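Local coordinates for protein pseudoalteromonas arctica PAMC 21717 (PDB 5YL7) that probably hydrolyses peptide bonds as a cold-active, calcium-binding serine protease of the subtilase family, at residues G289-I294 and D304-I309. Residues are numbered along the deposited sequence; the frame is centred on the assembly and turned at random.
Sequences GVAALI and DEIESI. With CA (calcium ion), chain F.
Ile294 packs against Ile306 and Ile309 where two successive helices of the subtilisin-like fold, 280-297 and 303-312, meet; the axes of segments 289-294 and 304-309 approach to 10.2 Å, with 113° between their N-to-C directions. The contact is wholly apolar, with no hydrogen bond passing from one segment to the other. Ile294 supplies most of one surface. Its CD1 methyl lies against CG2 of Ile309 at 3.7 Å, as the two side chains run past each other in opposite directions. With CG1 of Ile294 anti to the carbonyl carbon (chi1 -69°), CG2 is the branch set anti to the backbone N, and it reaches both Ile309 CD1 at 4.0 Å and Ile306 CG1 at 4.1 Å. Beta-branched isoleucine suits this place because the CG1-CD1 arm lies along Ile309 while CG2 touches both Ile309 and Ile306. With only the methyl of an alanine here, Ile309 CG2 would probably lose its nearest neighbour across the contact and a gap would be likely to open between the helices. Ala291 is small enough to bring its own CA within 6.4 Å of the Ile306 CA, and its CB meets Ile306 CG2 at 3.9 Å. Val195 of strand 195-199 touches both Ala291 and Ile306, tying the helix pair to the central parallel sheet.

Glu307, whose CB points away from segment 289-294, has a metal-binding role. Its extended chain suits the reach to a calcium ion also bound by Val218 O and Asp241 OD1. One carboxylate oxygen, Glu307 OE2, binds the calcium ion at 2.5 Å, while Glu307 OE1 accepts a hydrogen bond of 2.7 Å from a calcium-bound water.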
ATOM      1  N   GLY A 289      -3.249   3.497   5.444  1.00  4.51           N
ATOM      2  CA  GLY A 289      -2.896   4.121   6.728  1.00  5.12           C
ATOM      3  C   GLY A 289      -4.072   4.820   7.342  1.00  5.14           C
ATOM      4  O   GLY A 289      -4.268   4.737   8.568  1.00  5.30           O
ATOM      5  N   VAL A 290      -4.895   5.554   6.580  1.00  5.05           N
ATOM      6  CA  VAL A 290      -6.104   6.150   7.159  1.00  5.00           C
ATOM      7  C   VAL A 290      -7.048   5.113   7.646  1.00  4.99           C
ATOM      8  O   VAL A 290      -7.690   5.334   8.712  1.00  5.17           O
ATOM      9  CB  VAL A 290      -6.721   7.209   6.214  1.00  5.27           C
ATOM     10  CG1 VAL A 290      -7.969   7.819   6.835  1.00  5.71           C
ATOM     11  CG2 VAL A 290      -5.715   8.307   5.911  1.00  5.73           C
ATOM     12  N   ALA A 291      -7.198   3.986   6.955  1.00  5.30           N
ATOM     13  CA  ALA A 291      -8.009   2.906   7.503  1.00  5.09           C
ATOM     14  C   ALA A 291      -7.514   2.467   8.879  1.00  5.08           C
ATOM     15  O   ALA A 291      -8.358   2.193   9.774  1.00  6.48           O
ATOM     16  CB  ALA A 291      -8.006   1.726   6.520  1.00  5.07           C
ATOM     17  N   ALA A 292      -6.222   2.406   9.096  1.00  4.93           N
ATOM     18  CA  ALA A 292      -5.667   2.126  10.399  1.00  5.37           C
ATOM     19  C   ALA A 292      -5.972   3.216  11.380  1.00  5.61           C
ATOM     20  O   ALA A 292      -6.238   2.869  12.584  1.00  6.60           O
ATOM     21  CB  ALA A 292      -4.163   1.826  10.317  1.00  5.68           C
ATOM     22  N   LEU A 293      -5.930   4.484  11.031  1.00  5.41           N
ATOM     23  CA  LEU A 293      -6.307   5.571  11.951  1.00  6.34           C
ATOM     24  C   LEU A 293      -7.736   5.369  12.355  1.00  6.49           C
ATOM     25  O   LEU A 293      -8.092   5.510  13.570  1.00  7.41           O
ATOM     26  CB  LEU A 293      -6.085   6.932  11.347  1.00  6.00           C
ATOM     27  CG  LEU A 293      -4.701   7.232  10.830  1.00  6.57           C
ATOM     28  CD1 LEU A 293      -4.623   8.692  10.363  1.00  7.00           C
ATOM     29  CD2 LEU A 293      -3.625   6.925  11.859  1.00  7.25           C
ATOM     30  N   ILE A 294      -8.624   5.128  11.431  1.00  5.76           N
ATOM     31  CA  ILE A 294     -10.024   4.859  11.699  1.00  5.79           C
ATOM     32  C   ILE A 294     -10.158   3.739  12.624  1.00  6.25           C
ATOM     33  O   ILE A 294     -11.007   3.815  13.602  1.00  7.34           O
ATOM     34  CB  ILE A 294     -10.808   4.589  10.355  1.00  6.16           C
ATOM     35  CG1 ILE A 294     -10.913   5.837   9.545  1.00  6.50           C
ATOM     36  CG2 ILE A 294     -12.141   3.969  10.645  1.00  6.78           C
ATOM     37  CD1 ILE A 294     -11.248   5.561   8.060  1.00  6.47           C
ATOM     38  N   ASP A 304     -17.055  -2.769   5.913  1.00  6.44           N
ATOM     39  CA  ASP A 304     -17.945  -1.864   5.232  1.00  7.22           C
ATOM     40  C   ASP A 304     -18.041  -0.542   5.918  1.00  6.68           C
ATOM     41  O   ASP A 304     -18.105   0.502   5.236  1.00  7.20           O
ATOM     42  CB  ASP A 304     -19.377  -2.505   5.174  1.00  8.18           C
ATOM     43  CG  ASP A 304     -19.433  -3.585   4.191  1.00 11.36           C
ATOM     44  OD1 ASP A 304     -18.604  -3.762   3.276  1.00 10.82           O
ATOM     45  OD2 ASP A 304     -20.447  -4.335   4.213  1.00 15.30           O
ATOM     46  N   GLU A 305     -17.945  -0.482   7.238  1.00  6.38           N
ATOM     47  CA  GLU A 305     -17.999   0.789   7.919  1.00  6.66           C
ATOM     48  C   GLU A 305     -16.737   1.595   7.624  1.00  6.37           C
ATOM     49  O   GLU A 305     -16.777   2.832   7.425  1.00  7.31           O
ATOM     50  CB  GLU A 305     -18.108   0.653   9.427  1.00  8.74           C
ATOM     51  CG  GLU A 305     -19.495   0.234   9.880  1.00 10.62           C
ATOM     52  CD  GLU A 305     -19.519  -0.186  11.301  1.00 13.05           C
ATOM     53  OE1 GLU A 305     -18.603  -0.627  11.971  1.00 12.15           O
ATOM     54  OE2 GLU A 305     -20.698  -0.109  11.781  1.00 18.60           O
ATOM     55  N   ILE A 306     -15.551   0.962   7.561  1.00  6.42           N
ATOM     56  CA  ILE A 306     -14.316   1.675   7.234  1.00  6.24           C
ATOM     57  C   ILE A 306     -14.353   2.228   5.839  1.00  6.10           C
ATOM     58  O   ILE A 306     -14.026   3.409   5.617  1.00  6.06           O
ATOM     59  CB  ILE A 306     -13.072   0.829   7.510  1.00  6.43           C
ATOM     60  CG1 ILE A 306     -12.998   0.378   8.948  1.00  7.60           C
ATOM     61  CG2 ILE A 306     -11.839   1.550   6.998  1.00  6.81           C
ATOM     62  CD1 ILE A 306     -11.863  -0.607   9.241  1.00  9.44           C
ATOM     63  N   GLU A 307     -14.797   1.425   4.879  1.00  5.36           N
ATOM     64  CA  GLU A 307     -14.944   1.934   3.508  1.00  5.91           C
ATOM     65  C   GLU A 307     -15.889   3.143   3.489  1.00  6.29           C
ATOM     66  O   GLU A 307     -15.658   4.132   2.810  1.00  6.06           O
ATOM     67  CB  GLU A 307     -15.406   0.829   2.581  1.00  6.04           C
ATOM     68  CG  GLU A 307     -15.611   1.294   1.135  1.00  6.50           C
ATOM     69  CD  GLU A 307     -15.731   0.218   0.150  1.00  6.78           C
ATOM     70  OE1 GLU A 307     -15.848  -0.984   0.485  1.00  8.29           O
ATOM     71  OE2 GLU A 307     -15.735   0.537  -1.076  1.00  8.00           O
ATOM     72  N   SER A 308     -17.030   2.998   4.177  1.00  6.64           N
ATOM     73  CA  SER A 308     -18.019   4.107   4.209  1.00  6.71           C
ATOM     74  C   SER A 308     -17.404   5.342   4.803  1.00  6.54           C
ATOM     75  O   SER A 308     -17.621   6.461   4.256  1.00  6.90           O
ATOM     76  CB  SER A 308     -19.229   3.653   4.885  1.00  7.69           C
ATOM     77  OG  SER A 308     -20.176   4.785   4.851  1.00 10.04           O
ATOM     78  N   ILE A 309     -16.690   5.284   5.877  1.00  6.16           N
ATOM     79  CA  ILE A 309     -16.069   6.454   6.476  1.00  6.64           C
ATOM     80  C   ILE A 309     -15.084   7.062   5.532  1.00  6.27           C
ATOM     81  O   ILE A 309     -15.090   8.300   5.299  1.00  6.75           O
ATOM     82  CB  ILE A 309     -15.403   6.097   7.857  1.00  6.57           C
ATOM     83  CG1 ILE A 309     -16.466   5.799   8.886  1.00  6.97           C
ATOM     84  CG2 ILE A 309     -14.526   7.248   8.320  1.00  6.81           C
ATOM     85  CD1 ILE A 309     -15.962   5.053  10.114  1.00  8.33           C
TER
HETATM   86 CA    CA F 804     -15.492  -0.477  -3.328  1.00  6.14          CA
HETATM   87  O   HOH W   1     -16.572  -2.226  -1.858  1.00 10.17           O
HETATM   88  O   HOH W   2     -16.611   0.986  -5.525  1.00102.83           O
HETATM   89  O   HOH W   3     -17.799  -0.158  -3.826  1.00 10.46           O
HETATM   90  O   HOH W   4     -15.136  -0.322  -5.748  1.00 11.53           O
HETATM   91  O   HOH W   5     -15.435  -2.756  -4.440  1.00  9.20           O